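Local coordinates for protein mannosephosphate isomerase, putative (Archaeoglobus fulgidus, PDB 1ZX5) that probably catalyses the zinc-dependent interconversion of D-mannose 6-phosphate and D-fructose 6-phosphate, as a type 1 mannose-6-phosphate isomerase of the cupin superfamily, at residues 24-29 against 34-39; 38-41 against 46-49; 40-45 against 50-55; 120-125 against 232-237; 182-187 against 292-297. One frame throughout, in Å; residues are numbered along the deposited sequence. Where two conformers were deposited one is given.

Contact 1 (24-29 against 34-39). With EDO (1,2-ethanediol), chain C; ACY (acetic acid), chain F.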
# COMPACT_ATOMS: atom_id res chain seq x y z
N TRP A 24 9.88 -11.47 -7.61
CA TRP A 24 9.65 -10.15 -8.23
C TRP A 24 10.28 -9.00 -7.45
O TRP A 24 10.97 -8.15 -8.02
CB TRP A 24 8.13 -9.91 -8.44
CG TRP A 24 7.74 -8.52 -8.91
CD1 TRP A 24 8.09 -7.92 -10.10
CD2 TRP A 24 6.88 -7.58 -8.22
NE1 TRP A 24 7.51 -6.67 -10.18
CE2 TRP A 24 6.76 -6.44 -9.06
CE3 TRP A 24 6.19 -7.61 -7.00
CZ2 TRP A 24 6.00 -5.32 -8.70
CZ3 TRP A 24 5.44 -6.49 -6.62
CH2 TRP A 24 5.35 -5.36 -7.48
N ILE A 25 10.04 -8.97 -6.14
CA ILE A 25 10.54 -7.87 -5.32
C ILE A 25 12.08 -7.79 -5.29
O ILE A 25 12.63 -6.73 -5.57
CB ILE A 25 9.93 -7.89 -3.90
CG1 ILE A 25 8.44 -7.51 -3.99
CG2 ILE A 25 10.71 -6.93 -2.97
CD1 ILE A 25 7.68 -7.67 -2.71
N ALA A 26 12.76 -8.89 -4.98
CA ALA A 26 14.22 -8.88 -4.97
C ALA A 26 14.77 -8.38 -6.31
O ALA A 26 15.73 -7.62 -6.36
CB ALA A 26 14.79 -10.26 -4.64
N LEU A 27 14.12 -8.80 -7.40
CA LEU A 27 14.53 -8.39 -8.74
C LEU A 27 14.35 -6.88 -8.95
O LEU A 27 15.24 -6.24 -9.51
CB LEU A 27 13.80 -9.20 -9.82
CG LEU A 27 14.64 -9.37 -11.09
CD1 LEU A 27 15.67 -10.50 -10.89
CD2 LEU A 27 13.74 -9.64 -12.31
N LEU A 28 13.23 -6.32 -8.49
CA LEU A 28 13.05 -4.86 -8.47
C LEU A 28 14.22 -4.19 -7.76
O LEU A 28 14.69 -3.16 -8.23
CB LEU A 28 11.76 -4.45 -7.77
CG LEU A 28 10.44 -4.67 -8.52
CD1 LEU A 28 9.28 -4.27 -7.64
CD2 LEU A 28 10.44 -3.91 -9.85
N LYS A 29 14.67 -4.77 -6.66
CA LYS A 29 15.72 -4.20 -5.83
C LYS A 29 17.12 -4.67 -6.23
O LYS A 29 18.08 -4.50 -5.46
CB LYS A 29 15.48 -4.49 -4.34
CG LYS A 29 14.07 -4.15 -3.84
CD LYS A 29 13.77 -2.67 -3.95
CE LYS A 29 12.41 -2.33 -3.36
NZ LYS A 29 12.22 -0.85 -3.39
N SER A 34 14.22 -15.74 -4.01
CA SER A 34 12.82 -16.11 -3.82
C SER A 34 12.40 -15.94 -2.34
O SER A 34 13.25 -15.83 -1.46
CB SER A 34 12.55 -17.54 -4.29
OG SER A 34 13.43 -18.43 -3.64
N GLY A 35 11.09 -15.91 -2.10
CA GLY A 35 10.54 -15.85 -0.75
C GLY A 35 10.42 -14.47 -0.14
O GLY A 35 10.26 -14.35 1.08
N ILE A 36 10.49 -13.42 -0.95
CA ILE A 36 10.27 -12.08 -0.44
C ILE A 36 8.84 -11.69 -0.79
O ILE A 36 8.51 -11.54 -1.98
CB ILE A 36 11.23 -11.02 -1.05
CG1 ILE A 36 12.72 -11.44 -0.93
CG2 ILE A 36 10.93 -9.62 -0.47
CD1 ILE A 36 13.31 -11.42 0.46
N GLY A 37 7.99 -11.53 0.23
CA GLY A 37 6.60 -11.17 -0.01
C GLY A 37 6.31 -9.67 -0.08
O GLY A 37 5.33 -9.26 -0.71
N GLU A 38 7.14 -8.85 0.59
CA GLU A 38 6.83 -7.44 0.82
C GLU A 38 8.06 -6.57 0.81
O GLU A 38 9.14 -6.99 1.20
CB GLU A 38 6.08 -7.24 2.14
CG GLU A 38 5.01 -8.32 2.42
CD GLU A 38 4.19 -8.06 3.66
OE1 GLU A 38 4.17 -6.90 4.16
OE2 GLU A 38 3.56 -9.02 4.15
N SER A 39 7.89 -5.33 0.35
CA SER A 39 8.85 -4.27 0.54
C SER A 39 8.10 -3.08 1.11
O SER A 39 7.17 -2.59 0.48
CB SER A 39 9.49 -3.85 -0.78
OG SER A 39 10.26 -2.68 -0.57
C1 EDO C . 6.15 -3.14 -12.50
O1 EDO C . 6.83 -4.41 -12.47
C2 EDO C . 6.20 -2.49 -11.11
O2 EDO C . 7.44 -1.80 -10.93
C ACY F . 15.07 0.15 -1.30
O ACY F . 16.04 -0.63 -1.52
OXT ACY F . 13.88 -0.21 -1.26
CH3 ACY F . 15.37 1.60 -1.06
O HOH W 1 9.03 -11.27 -4.62

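Contact 2 (38-41 against 46-49)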
# COMPACT_ATOMS: atom_id res chain seq x y z
N GLU A 38 7.14 -8.85 0.59
CA GLU A 38 6.83 -7.44 0.82
C GLU A 38 8.06 -6.57 0.81
O GLU A 38 9.14 -6.99 1.20
CB GLU A 38 6.08 -7.24 2.14
CG GLU A 38 5.01 -8.32 2.42
CD GLU A 38 4.19 -8.06 3.66
OE1 GLU A 38 4.17 -6.90 4.16
OE2 GLU A 38 3.56 -9.02 4.15
N SER A 39 7.89 -5.33 0.35
CA SER A 39 8.85 -4.27 0.54
C SER A 39 8.10 -3.08 1.11
O SER A 39 7.17 -2.59 0.48
CB SER A 39 9.49 -3.85 -0.78
OG SER A 39 10.26 -2.68 -0.57
N TRP A 40 8.53 -2.60 2.28
CA TRP A 40 7.89 -1.50 2.98
C TRP A 40 8.61 -0.22 2.62
O TRP A 40 9.81 -0.07 2.89
CB TRP A 40 7.89 -1.75 4.50
CG TRP A 40 6.97 -2.90 4.96
CD1 TRP A 40 6.61 -4.01 4.23
CD2 TRP A 40 6.32 -3.04 6.24
NE1 TRP A 40 5.78 -4.82 4.98
CE2 TRP A 40 5.58 -4.24 6.20
CE3 TRP A 40 6.29 -2.25 7.40
CZ2 TRP A 40 4.81 -4.68 7.29
CZ3 TRP A 40 5.53 -2.69 8.49
CH2 TRP A 40 4.80 -3.90 8.42
N GLU A 41 7.89 0.69 1.97
CA GLU A 41 8.49 1.90 1.41
C GLU A 41 8.15 3.09 2.29
O GLU A 41 7.00 3.51 2.35
CB GLU A 41 7.97 2.12 -0.02
CG GLU A 41 8.07 0.89 -0.96
CD GLU A 41 9.47 0.72 -1.55
OE1 GLU A 41 10.12 1.72 -1.86
OE2 GLU A 41 9.92 -0.43 -1.73
N THR A 46 6.12 1.07 13.69
CA THR A 46 7.09 0.73 14.74
C THR A 46 7.65 -0.71 14.68
O THR A 46 8.77 -0.95 15.14
CB THR A 46 6.54 1.02 16.16
OG1 THR A 46 5.38 0.22 16.39
CG2 THR A 46 6.17 2.50 16.29
N SER A 47 6.91 -1.65 14.09
CA SER A 47 7.40 -3.02 13.98
C SER A 47 8.53 -3.13 12.94
O SER A 47 9.34 -4.06 12.99
CB SER A 47 6.26 -3.99 13.64
OG SER A 47 5.79 -3.83 12.29
N ARG A 48 8.61 -2.16 12.03
CA ARG A 48 9.43 -2.31 10.84
C ARG A 48 9.69 -0.94 10.16
O ARG A 48 9.31 -0.73 9.01
CB ARG A 48 8.71 -3.32 9.93
CG ARG A 48 9.43 -3.77 8.70
CD ARG A 48 9.26 -5.26 8.45
NE ARG A 48 7.96 -5.84 8.82
CZ ARG A 48 7.81 -7.10 9.25
NH1 ARG A 48 6.60 -7.56 9.56
NH2 ARG A 48 8.87 -7.89 9.38
N PRO A 49 10.34 -0.00 10.89
CA PRO A 49 10.54 1.32 10.30
C PRO A 49 11.61 1.34 9.21
O PRO A 49 12.62 0.64 9.31
CB PRO A 49 10.96 2.17 11.50
CG PRO A 49 11.57 1.22 12.46
CD PRO A 49 10.93 -0.11 12.24

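Contact 3 (40-45 against 50-55)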
# COMPACT_ATOMS: atom_id res chain seq x y z
N TRP A 40 8.53 -2.60 2.28
CA TRP A 40 7.89 -1.50 2.98
C TRP A 40 8.61 -0.22 2.62
O TRP A 40 9.81 -0.07 2.89
CB TRP A 40 7.89 -1.75 4.50
CG TRP A 40 6.97 -2.90 4.96
CD1 TRP A 40 6.61 -4.01 4.23
CD2 TRP A 40 6.32 -3.04 6.24
NE1 TRP A 40 5.78 -4.82 4.98
CE2 TRP A 40 5.58 -4.24 6.20
CE3 TRP A 40 6.29 -2.25 7.40
CZ2 TRP A 40 4.81 -4.68 7.29
CZ3 TRP A 40 5.53 -2.69 8.49
CH2 TRP A 40 4.80 -3.90 8.42
N GLU A 41 7.89 0.69 1.97
CA GLU A 41 8.49 1.90 1.41
C GLU A 41 8.15 3.09 2.29
O GLU A 41 7.00 3.51 2.35
CB GLU A 41 7.97 2.12 -0.02
CG GLU A 41 8.07 0.89 -0.96
CD GLU A 41 9.47 0.72 -1.55
OE1 GLU A 41 10.12 1.72 -1.86
OE2 GLU A 41 9.92 -0.43 -1.73
N PHE A 42 9.17 3.65 2.96
CA PHE A 42 9.01 4.78 3.88
C PHE A 42 8.09 4.44 5.04
O PHE A 42 7.27 5.26 5.46
CB PHE A 42 8.60 6.07 3.14
CG PHE A 42 9.59 6.46 2.10
CD1 PHE A 42 10.84 6.96 2.47
CD2 PHE A 42 9.32 6.26 0.75
CE1 PHE A 42 11.80 7.31 1.51
CE2 PHE A 42 10.26 6.61 -0.22
CZ PHE A 42 11.51 7.13 0.16
N SER A 43 8.24 3.22 5.55
CA SER A 43 7.47 2.78 6.70
C SER A 43 7.85 3.56 7.95
O SER A 43 9.02 3.61 8.33
CB SER A 43 7.70 1.29 6.95
OG SER A 43 7.27 0.95 8.26
N ALA A 44 6.84 4.17 8.57
CA ALA A 44 6.97 4.65 9.94
C ALA A 44 6.20 3.74 10.91
O ALA A 44 5.76 4.18 11.96
CB ALA A 44 6.50 6.08 10.06
N HIS A 45 6.02 2.48 10.53
CA HIS A 45 5.39 1.51 11.41
C HIS A 45 6.43 0.98 12.40
O HIS A 45 7.49 0.51 12.00
CB HIS A 45 4.75 0.37 10.61
CG HIS A 45 3.82 -0.48 11.41
ND1 HIS A 45 4.26 -1.48 12.25
CD2 HIS A 45 2.47 -0.45 11.53
CE1 HIS A 45 3.21 -2.04 12.84
NE2 HIS A 45 2.12 -1.44 12.41
N SER A 50 11.37 2.13 8.16
CA SER A 50 12.36 2.32 7.11
C SER A 50 13.39 3.32 7.60
O SER A 50 13.10 4.15 8.47
CB SER A 50 11.69 2.85 5.84
OG SER A 50 10.91 1.84 5.22
N THR A 51 14.59 3.24 7.05
CA THR A 51 15.58 4.26 7.32
C THR A 51 15.85 5.03 6.03
O THR A 51 15.89 4.47 4.94
CB THR A 51 16.90 3.69 7.97
OG1 THR A 51 17.63 2.95 6.99
CG2 THR A 51 16.62 2.76 9.16
N VAL A 52 16.01 6.34 6.18
CA VAL A 52 16.08 7.24 5.04
C VAL A 52 17.40 8.03 4.98
O VAL A 52 18.11 8.16 5.98
CB VAL A 52 14.86 8.21 4.99
CG1 VAL A 52 13.56 7.43 4.85
CG2 VAL A 52 14.82 9.14 6.21
N LEU A 53 17.71 8.53 3.78
CA LEU A 53 18.84 9.44 3.58
C LEU A 53 18.36 10.87 3.34
O LEU A 53 17.71 11.16 2.32
CB LEU A 53 19.68 9.00 2.36
CG LEU A 53 20.59 7.78 2.45
CD1 LEU A 53 20.81 7.21 1.05
CD2 LEU A 53 21.91 8.13 3.14
N VAL A 54 18.69 11.74 4.28
CA VAL A 54 18.40 13.17 4.14
C VAL A 54 19.70 13.95 3.89
O VAL A 54 20.52 14.11 4.80
CB VAL A 54 17.62 13.73 5.36
CG1 VAL A 54 17.45 15.24 5.23
CG2 VAL A 54 16.26 13.05 5.47
N LYS A 55 19.87 14.42 2.64
CA LYS A 55 21.11 15.09 2.20
C LYS A 55 22.37 14.22 2.46
O LYS A 55 23.43 14.73 2.84
CB LYS A 55 21.25 16.49 2.85
CG LYS A 55 20.36 17.59 2.24
CD LYS A 55 20.01 18.66 3.29
CE LYS A 55 19.75 20.04 2.66
NZ LYS A 55 18.36 20.21 2.13

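Contact 4 (120-125 against 232-237)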
# COMPACT_ATOMS: atom_id res chain seq x y z
N ALA A 120 -5.81 1.04 -0.66
CA ALA A 120 -5.93 1.18 -2.09
C ALA A 120 -4.83 0.32 -2.73
O ALA A 120 -3.67 0.36 -2.32
CB ALA A 120 -5.81 2.65 -2.48
N TRP A 121 -5.21 -0.46 -3.73
CA TRP A 121 -4.32 -1.41 -4.39
C TRP A 121 -4.11 -0.95 -5.81
O TRP A 121 -5.05 -0.54 -6.47
CB TRP A 121 -4.99 -2.79 -4.46
CG TRP A 121 -5.03 -3.58 -3.18
CD1 TRP A 121 -4.82 -3.12 -1.91
CD2 TRP A 121 -5.34 -4.97 -3.07
NE1 TRP A 121 -4.94 -4.15 -1.01
CE2 TRP A 121 -5.27 -5.30 -1.69
CE3 TRP A 121 -5.68 -5.98 -3.99
CZ2 TRP A 121 -5.52 -6.60 -1.22
CZ3 TRP A 121 -5.93 -7.28 -3.52
CH2 TRP A 121 -5.85 -7.58 -2.15
N LEU A 122 -2.86 -1.01 -6.27
CA LEU A 122 -2.51 -0.83 -7.67
C LEU A 122 -1.76 -2.09 -8.11
O LEU A 122 -0.69 -2.41 -7.59
CB LEU A 122 -1.65 0.42 -7.89
CG LEU A 122 -1.26 0.70 -9.35
CD1 LEU A 122 -2.45 1.20 -10.20
CD2 LEU A 122 -0.09 1.69 -9.41
N VAL A 123 -2.34 -2.78 -9.06
CA VAL A 123 -1.86 -4.07 -9.52
C VAL A 123 -0.90 -3.85 -10.69
O VAL A 123 -1.06 -2.90 -11.46
CB VAL A 123 -3.11 -4.91 -9.93
CG1 VAL A 123 -2.78 -6.04 -10.86
CG2 VAL A 123 -3.88 -5.39 -8.67
N PHE A 124 0.11 -4.70 -10.83
CA PHE A 124 1.12 -4.53 -11.87
C PHE A 124 1.11 -5.58 -12.96
O PHE A 124 1.83 -5.46 -13.93
CB PHE A 124 2.53 -4.43 -11.26
CG PHE A 124 2.73 -3.20 -10.42
CD1 PHE A 124 2.63 -1.93 -10.99
CD2 PHE A 124 2.96 -3.31 -9.06
CE1 PHE A 124 2.78 -0.78 -10.21
CE2 PHE A 124 3.13 -2.18 -8.28
CZ PHE A 124 3.05 -0.90 -8.86
N ASN A 125 0.30 -6.62 -12.80
CA ASN A 125 0.39 -7.75 -13.71
C ASN A 125 -0.98 -8.37 -13.94
O ASN A 125 -1.99 -7.84 -13.48
CB ASN A 125 1.41 -8.79 -13.19
CG ASN A 125 0.90 -9.57 -11.97
OD1 ASN A 125 0.14 -9.04 -11.14
ND2 ASN A 125 1.30 -10.83 -11.86
N LEU A 232 -3.80 7.48 -4.86
CA LEU A 232 -2.68 7.18 -5.73
C LEU A 232 -3.14 7.39 -7.17
O LEU A 232 -4.32 7.18 -7.48
CB LEU A 232 -2.19 5.74 -5.51
CG LEU A 232 -3.12 4.58 -5.89
CD1 LEU A 232 -2.99 4.21 -7.37
CD2 LEU A 232 -2.81 3.35 -5.02
N GLU A 233 -2.23 7.83 -8.02
CA GLU A 233 -2.51 7.95 -9.46
C GLU A 233 -1.26 7.60 -10.23
O GLU A 233 -0.15 7.88 -9.78
CB GLU A 233 -2.96 9.37 -9.84
CG GLU A 233 -1.96 10.47 -9.45
CD GLU A 233 -2.35 11.85 -9.94
OE1 GLU A 233 -3.41 11.98 -10.57
OE2 GLU A 233 -1.56 12.80 -9.72
N VAL A 234 -1.44 6.97 -11.39
CA VAL A 234 -0.36 6.66 -12.29
C VAL A 234 -0.20 7.82 -13.28
O VAL A 234 -1.15 8.17 -13.97
CB VAL A 234 -0.61 5.31 -13.03
CG1 VAL A 234 0.52 5.00 -14.03
CG2 VAL A 234 -0.79 4.16 -12.02
N VAL A 235 0.98 8.43 -13.32
CA VAL A 235 1.28 9.49 -14.28
C VAL A 235 2.11 8.89 -15.42
O VAL A 235 3.18 8.32 -15.17
CB VAL A 235 2.05 10.66 -13.61
CG1 VAL A 235 2.23 11.85 -14.59
CG2 VAL A 235 1.34 11.09 -12.32
N ASP A 236 1.60 8.99 -16.65
CA ASP A 236 2.34 8.56 -17.84
C ASP A 236 3.27 9.68 -18.25
O ASP A 236 2.82 10.78 -18.56
CB ASP A 236 1.40 8.27 -19.03
CG ASP A 236 0.51 7.04 -18.81
OD1 ASP A 236 0.83 6.17 -17.98
OD2 ASP A 236 -0.53 6.95 -19.49
N VAL A 237 4.57 9.42 -18.26
CA VAL A 237 5.53 10.45 -18.61
C VAL A 237 6.26 10.12 -19.92
O VAL A 237 6.87 9.05 -20.06
CB VAL A 237 6.55 10.66 -17.47
CG1 VAL A 237 7.58 11.74 -17.83
CG2 VAL A 237 5.85 10.97 -16.16

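Contact 5 (182-187 against 292-297). With ACY (acetic acid), chain E.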
# COMPACT_ATOMS: atom_id res chain seq x y z
N ARG A 182 1.02 -9.13 -8.35
CA ARG A 182 2.01 -8.14 -7.95
C ARG A 182 1.30 -6.82 -7.76
O ARG A 182 0.60 -6.35 -8.66
CB ARG A 182 3.08 -7.99 -9.02
CG ARG A 182 3.84 -9.27 -9.32
CD ARG A 182 4.61 -9.14 -10.60
NE ARG A 182 5.39 -10.34 -10.85
CZ ARG A 182 6.18 -10.51 -11.91
NH1 ARG A 182 6.30 -9.56 -12.83
NH2 ARG A 182 6.87 -11.64 -12.05
N VAL A 183 1.48 -6.20 -6.60
CA VAL A 183 0.61 -5.09 -6.23
C VAL A 183 1.33 -4.08 -5.32
O VAL A 183 2.20 -4.44 -4.51
CB VAL A 183 -0.78 -5.64 -5.65
CG1 VAL A 183 -0.56 -6.75 -4.66
CG2 VAL A 183 -1.64 -4.54 -5.03
N LEU A 184 1.00 -2.81 -5.52
CA LEU A 184 1.35 -1.75 -4.61
C LEU A 184 0.14 -1.52 -3.71
O LEU A 184 -0.95 -1.22 -4.22
CB LEU A 184 1.68 -0.48 -5.41
CG LEU A 184 1.96 0.83 -4.66
CD1 LEU A 184 3.21 0.69 -3.79
CD2 LEU A 184 2.13 1.97 -5.64
N GLU A 185 0.32 -1.64 -2.40
CA GLU A 185 -0.79 -1.46 -1.45
C GLU A 185 -0.55 -0.27 -0.51
O GLU A 185 0.35 -0.30 0.33
CB GLU A 185 -1.06 -2.76 -0.64
CG GLU A 185 -1.44 -3.95 -1.52
CD GLU A 185 -1.87 -5.22 -0.78
OE1 GLU A 185 -2.16 -5.18 0.44
OE2 GLU A 185 -1.92 -6.28 -1.45
N VAL A 186 -1.35 0.78 -0.68
CA VAL A 186 -1.26 1.95 0.18
C VAL A 186 -2.38 1.80 1.20
O VAL A 186 -3.56 1.73 0.83
CB VAL A 186 -1.42 3.28 -0.61
CG1 VAL A 186 -1.23 4.48 0.34
CG2 VAL A 186 -0.43 3.33 -1.76
N SER A 187 -2.02 1.72 2.49
CA SER A 187 -3.03 1.58 3.53
C SER A 187 -2.83 2.57 4.66
O SER A 187 -1.84 3.31 4.68
CB SER A 187 -3.03 0.16 4.08
OG SER A 187 -1.81 -0.11 4.77
N LYS A 292 6.18 5.30 -16.32
CA LYS A 292 4.99 5.40 -15.48
C LYS A 292 5.43 5.56 -14.06
O LYS A 292 6.18 4.73 -13.53
CB LYS A 292 4.08 4.18 -15.64
CG LYS A 292 3.57 4.02 -17.07
CD LYS A 292 2.54 2.94 -17.18
CE LYS A 292 2.36 2.53 -18.64
NZ LYS A 292 1.61 3.56 -19.38
N ILE A 293 5.00 6.65 -13.44
CA ILE A 293 5.38 6.93 -12.07
C ILE A 293 4.08 7.04 -11.27
O ILE A 293 3.11 7.65 -11.73
CB ILE A 293 6.31 8.21 -11.99
CG1 ILE A 293 6.96 8.36 -10.60
CG2 ILE A 293 5.57 9.50 -12.45
CD1 ILE A 293 8.16 9.32 -10.59
N VAL A 294 4.05 6.42 -10.10
CA VAL A 294 2.88 6.45 -9.25
C VAL A 294 3.04 7.57 -8.24
O VAL A 294 4.06 7.62 -7.52
CB VAL A 294 2.67 5.09 -8.51
CG1 VAL A 294 1.35 5.11 -7.70
CG2 VAL A 294 2.70 3.92 -9.52
N ARG A 295 2.06 8.46 -8.16
CA ARG A 295 2.05 9.49 -7.14
C ARG A 295 1.07 9.10 -6.03
O ARG A 295 -0.12 8.92 -6.28
CB ARG A 295 1.67 10.84 -7.73
CG ARG A 295 1.88 12.00 -6.78
CD ARG A 295 1.47 13.34 -7.38
NE ARG A 295 0.03 13.46 -7.56
CZ ARG A 295 -0.80 14.10 -6.73
NH1 ARG A 295 -2.10 14.15 -7.02
NH2 ARG A 295 -0.34 14.70 -5.63
N ILE A 296 1.58 8.99 -4.81
CA ILE A 296 0.78 8.66 -3.64
C ILE A 296 0.66 9.95 -2.83
O ILE A 296 1.64 10.63 -2.60
CB ILE A 296 1.44 7.50 -2.81
CG1 ILE A 296 1.66 6.27 -3.71
CG2 ILE A 296 0.60 7.15 -1.56
CD1 ILE A 296 2.69 5.25 -3.17
N TYR A 297 -0.55 10.31 -2.44
CA TYR A 297 -0.77 11.60 -1.80
C TYR A 297 -1.76 11.48 -0.66
O TYR A 297 -2.60 10.57 -0.63
CB TYR A 297 -1.26 12.64 -2.83
CG TYR A 297 -2.46 12.18 -3.61
CD1 TYR A 297 -3.76 12.43 -3.14
CD2 TYR A 297 -2.32 11.46 -4.80
CE1 TYR A 297 -4.87 11.99 -3.82
CE2 TYR A 297 -3.43 11.02 -5.51
CZ TYR A 297 -4.71 11.29 -5.01
OH TYR A 297 -5.83 10.86 -5.70
C ACY E . -1.69 3.67 -17.12
O ACY E . -1.05 2.89 -17.86
OXT ACY E . -1.40 4.88 -16.97
CH3 ACY E . -2.87 3.12 -16.39

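Contact 1 (24-29 against 34-39)
I25 of the short helix 24-28 lies against the start of strand 36-39, and its side chain can be followed outward from CB. CB itself sits 4.0 Å from CG2 of I36. CG2 of I25 packs more closely on the same methyl, 3.7 Å from CG2 of I36. That branch also faces CB of S39. The longer branch leaves with CG1 anti to the carbonyl carbon (chi1 -70°) and is extended at chi2. This lays CD1 on the strand backbone, 3.5 Å from both O of G37 and N of E38. A26 adds a looser touch, its CB 4.4 Å from CG1 of I36. A water accepts from N of I25 and lies 2.7 Å from O of I36. Beyond the helix, K29 bends at chi2 and brings CE to 3.5 Å from OG of S39. OG of S39 hydrogen-bonds to E41, which also takes a salt bridge from NZ of K29. NZ also donates to O of G272 and, at 2.8 Å, to OXT of an acetic acid. W24 lies at the other end, where NE1 donates in the ring plane to O1 of an ethanediol. Both small molecules probably come from the crystallisation liquor. G37 and E38 both face V16 on the neighbouring strand. The strand under the helix therefore carries a classic beta bulge, in a six-stranded antiparallel sheet.

Contact 2 (38-41 against 46-49)
The contact belongs to the end of strand 36-41 and the loop that leads on to strand 51-54, where R48 meets W40 in a cation-pi pair. R48 arrives over one face of the indole. Its CB lies 3.5 Å from CZ3 of W40, and CG makes a CH-pi contact, 4.1 Å from the centroid of the six-membered ring. Further out, NE of R48 is 3.7 Å from CZ2 of W40, and CZ stands 4.7 Å from the same centroid, 24° off the ring normal. The guanidinium is not stacked flat: its plane is turned 74° from the ring. CG of R48 starts anti to the backbone N (chi1 -173°), and bends at chi2 and chi3 carry the chain across the ring. S47 gives a slighter contact, with OG 4.0 Å from CZ3 of W40.

The rotation of the indole is fixed from the strand side. NE1 of W40 donates to OE1 of E38 at 2.8 Å, nearly in the ring plane, and reaches that oxygen on its anti side, tilted somewhat out of the carboxylate plane. E38 is held in turn by salt bridges to R18 and R88, so the acceptor is part of a larger charged network. The arrangement is a cation-pi interaction with a CH-pi contact from the same arginine, joining a loop to a tryptophan face on the preceding strand.

Contact 3 (40-45 against 50-55)
The ring of F42 meets V52 at its edge. CG1 of V52 lies in the ring plane, 3.6 Å from CD1 of F42, and the two side chains cross at about a right angle. The indole of W40 also has a neighbour at its edge, OG of S43, in plane. F42 itself has a positive phi (60°), where the chain leaves the strand and turns toward segment 50-55.

The polar part is a pair of bonds between S43 and S50. N of S50 donates to O of S43 at 2.8 Å. In return, N of S43 donates to OG of S50 at 3.0 Å, less straight, with an N-H...O angle of 145°. S50 holds OG beside its own backbone N (chi1 -71°), which turns OG to N of S43; N14 ND2 is a further partner. OG of S43 accepts from N of H45 at 3.0 Å, an ST turn, and also bonds to O of R48.

M61 at the start of helix 61-73 touches F42 and V52. L86 of strand 85-92 lies on S43, and S274 and L276 of strand 274-277 lie on F42. Strand 51-54 lies between strands 9-10 and 57-60, while strand 36-41 belongs to another sheet.

Contact 4 (120-125 against 232-237)
Strands 120-123 and 232-237 run in roughly the same direction, 25° apart, with their axes 8.8 Å apart at closest approach. That spacing belongs to strands of two facing sheets, and the contact is made by apolar side chains.

L122 lies at the middle. Its CG stands anti to the backbone N (chi1 -179°), which carries the forked end across to the facing strand, where both methyls meet CG2 of V234. CD2 of L122 packs 3.7 Å from CG2 of V234, and CD1 of L122 is 3.9 Å from that same methyl. The base of L122 is met by L232, with CD1 of L232 at 4.1 Å from CB of L122 and also near CD1 of L122. The other branch of L232 turns to A120, its CD2 lying 4.0 Å from CB of A120. L232 thus spreads its two methyls over two residues of the facing strand, and L122 crosses both L232 and V234 at a slant.

V294 on the next strand also touches L122, and Y165 packs on both L122 and V234. The arrangement is face-to-face packing of two sheets, here through aliphatic side chains. It joins the sheet of the catalytic domain to that of the C-terminal cupin domain.

Contact 5 (182-187 against 292-297)
L184 and V294 are brought together by matching first torsions. L184 has CG anti to the backbone N (chi1 175°), and V294 places CG1 in the same way (chi1 -176°). The two branches meet tip to tip, CD2 of L184 lying 3.8 Å from CG1 of V294. I296 differs: its CG1 is anti to the carbonyl carbon, and the chain then extends so that CD1 meets L184 tip to tip, 4.1 Å from CD2 of that leucine. CD2 of L184 is therefore shared by two residues of the facing strand.

V186 and I296 pass alongside each other in opposite directions. CG1 of V186 is 3.8 Å from CG2 of I296, while CG2 of V186 lies about equally near CD1 and CG2 of I296. All four of these residues are buried, and the layer between the strands is aliphatic.

At one end of segment 292-297, K292 bends at chi4, and NZ donates at 3.1 Å to O of an acetic acid molecule, probably from the crystallisation liquor. NZ also has a salt bridge to D236.

The two strands run 12° from parallel, their axes 9.8 Å apart at closest approach, and they lie in different sheets. Strand 181-188 is flanked by strands 85-92 and 119-123. Strand 291-298 sits between strands 230-237 and 250-256. V186 also touches F230 and L232, and V294 touches L122.

In the fold
Contacts 1 to 3 share strand 36-41: contacts 1 and 2 overlap at E38 and S39, contacts 2 and 3 at W40 and E41, the latter two with centres about 8 Å apart. K29 of contact 1 reaches E41 by a salt bridge. Contacts 4 and 5 lie about 6 Å apart, centre to centre, and their segments alternate along the chain. Strands 119-123 and 181-188 are neighbours in the six-stranded sheet, and strands 230-237 and 291-298 are neighbours in the five-stranded one. Contact 1 meets both later contacts through W24, which packs on F124 and R182. Strand 36-41 belongs to the same six-stranded sheet, so one sheet links the early loops to the interface with the cupin domain.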